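Local coordinates for benzoylformate decarboxylase (Mycobacterium smegmatis, PDB 4Q9D), which belongs to the thiamine pyrophosphate enzyme family, built from two cofactor-binding-type domains flanking a central domain, and carries a magnesium ion, at residues Leu205-Glu210 with Ala229-Ser234. Numbering follows the deposited sequence.
Sequences LVLGPE and APVHAS
L205 and V231 pair as neighbours in two parallel strands, 203-207 and 231-233, and their side chains lie side by side on one face of the sheet, CD2 of L205 4.1 Å from CG2 of V231. The other branch of V231, CG1, stands anti to its backbone N (chi1 -179°) and meets CD1 of L207 at 3.8 Å, the two side chains crossing at a slant. On the reverse face V206 sits beside H232, and its CG1 rests 3.7 Å from the carbonyl O of H232. Three backbone hydrogen bonds join the segments, the first from L205 N to the carbonyl O of P230 (2.9 Å), just before strand 231-233. The second, from H232 N to L205 O (2.8 Å), is more bent, 146° at the hydrogen. L207 N to H232 O is the third. The carbonyls of L205 and H232 each also receive a CA-H, from V231 and V206 respectively. Past L207 no further backbone hydrogen bond joins the segments, and contact passes to CD of P209 against CB of S234, 3.8 Å apart.

Helix 217-227, within the connection between the strands, covers the leucine-valine face through F223 and A224, completing a beta-alpha-beta crossover in the Rossmann-like central domain. Strand 269-273 flanks 203-207 on its other edge, while H232 ND1 is hydrogen-bonded to the carbonyl O of G251 in strand 249-252. Cohesion therefore divides between backbone hydrogen bonding, which fixes the parallel register, and an apolar layer of branched side chains that joins the sheet to its helix.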
loop_
_atom_site.group_PDB
_atom_site.type_symbol
_atom_site.label_atom_id
_atom_site.label_comp_id
_atom_site.label_asym_id
_atom_site.label_seq_id
_atom_site.Cartn_x
_atom_site.Cartn_y
_atom_site.Cartn_z
ATOM N N LEU B 205 -5.798 34.088 -20.521
ATOM C CA LEU B 205 -5.238 32.806 -20.867
ATOM C C LEU B 205 -4.059 32.484 -19.955
ATOM O O LEU B 205 -3.211 33.343 -19.720
ATOM C CB LEU B 205 -4.780 32.822 -22.323
ATOM C CG LEU B 205 -4.078 31.557 -22.820
ATOM C CD1 LEU B 205 -5.068 30.369 -22.765
ATOM C CD2 LEU B 205 -3.545 31.765 -24.233
ATOM N N VAL B 206 -4.022 31.252 -19.438
ATOM C CA VAL B 206 -2.883 30.760 -18.659
ATOM C C VAL B 206 -2.259 29.602 -19.413
ATOM O O VAL B 206 -2.954 28.650 -19.756
ATOM C CB VAL B 206 -3.296 30.257 -17.236
ATOM C CG1 VAL B 206 -2.071 29.868 -16.438
ATOM C CG2 VAL B 206 -4.112 31.317 -16.478
ATOM N N LEU B 207 -0.956 29.695 -19.673
ATOM C CA LEU B 207 -0.204 28.654 -20.357
ATOM C C LEU B 207 0.848 28.131 -19.390
ATOM O O LEU B 207 1.813 28.829 -19.055
ATOM C CB LEU B 207 0.467 29.186 -21.645
ATOM C CG LEU B 207 -0.472 29.633 -22.793
ATOM C CD1 LEU B 207 0.301 30.283 -23.958
ATOM C CD2 LEU B 207 -1.323 28.470 -23.324
ATOM N N GLY B 208 0.650 26.891 -18.949
ATOM C CA GLY B 208 1.492 26.270 -17.944
ATOM C C GLY B 208 2.522 25.316 -18.531
ATOM O O GLY B 208 2.645 25.179 -19.756
ATOM N N PRO B 209 3.277 24.654 -17.649
ATOM C CA PRO B 209 4.409 23.803 -18.047
ATOM C C PRO B 209 4.078 22.676 -19.046
ATOM O O PRO B 209 4.999 22.256 -19.748
ATOM C CB PRO B 209 4.861 23.182 -16.725
ATOM C CG PRO B 209 4.454 24.217 -15.656
ATOM C CD PRO B 209 3.152 24.801 -16.181
ATOM N N GLU B 210 2.837 22.176 -19.106
ATOM C CA GLU B 210 2.547 21.076 -20.035
ATOM C C GLU B 210 2.760 21.524 -21.460
ATOM O O GLU B 210 3.003 20.703 -22.351
ATOM C CB GLU B 210 1.116 20.564 -19.900
ATOM C CG GLU B 210 0.807 19.872 -18.588
ATOM C CD GLU B 210 -0.596 19.279 -18.613
ATOM O OE1 GLU B 210 -1.451 19.752 -17.855
ATOM O OE2 GLU B 210 -0.848 18.366 -19.419
ATOM N N ALA B 229 -5.891 37.920 -25.687
ATOM C CA ALA B 229 -6.055 38.103 -24.237
ATOM C C ALA B 229 -4.692 38.166 -23.532
ATOM O O ALA B 229 -3.682 37.731 -24.078
ATOM C CB ALA B 229 -6.936 36.971 -23.643
ATOM N N PRO B 230 -4.657 38.711 -22.310
ATOM C CA PRO B 230 -3.401 38.612 -21.567
ATOM C C PRO B 230 -3.091 37.146 -21.275
ATOM O O PRO B 230 -4.003 36.355 -21.047
ATOM C CB PRO B 230 -3.697 39.337 -20.252
ATOM C CG PRO B 230 -5.177 39.550 -20.208
ATOM C CD PRO B 230 -5.691 39.485 -21.606
ATOM N N VAL B 231 -1.815 36.804 -21.300
ATOM C CA VAL B 231 -1.360 35.428 -21.068
ATOM C C VAL B 231 -0.499 35.364 -19.804
ATOM O O VAL B 231 0.585 35.936 -19.784
ATOM C CB VAL B 231 -0.508 34.946 -22.238
ATOM C CG1 VAL B 231 -0.074 33.510 -22.003
ATOM C CG2 VAL B 231 -1.295 35.091 -23.561
ATOM N N HIS B 232 -0.993 34.701 -18.749
ATOM C CA HIS B 232 -0.192 34.430 -17.554
ATOM C C HIS B 232 0.556 33.107 -17.638
ATOM O O HIS B 232 0.144 32.202 -18.356
ATOM C CB HIS B 232 -1.085 34.404 -16.322
ATOM C CG HIS B 232 -1.475 35.762 -15.823
ATOM N ND1 HIS B 232 -0.677 36.500 -14.969
ATOM C CD2 HIS B 232 -2.588 36.507 -16.030
ATOM C CE1 HIS B 232 -1.292 37.624 -14.654
ATOM N NE2 HIS B 232 -2.448 37.659 -15.293
ATOM N N ALA B 233 1.647 32.993 -16.899
ATOM C CA ALA B 233 2.303 31.711 -16.727
ATOM C C ALA B 233 1.902 31.137 -15.366
ATOM O O ALA B 233 1.318 31.827 -14.534
ATOM C CB ALA B 233 3.828 31.860 -16.807
ATOM N N SER B 234 2.240 29.874 -15.133
ATOM C CA SER B 234 2.038 29.259 -13.831
ATOM C C SER B 234 2.877 29.964 -12.781
ATOM O O SER B 234 3.988 30.425 -13.066
ATOM C CB SER B 234 2.476 27.776 -13.875
ATOM O OG SER B 234 2.367 27.159 -12.591
#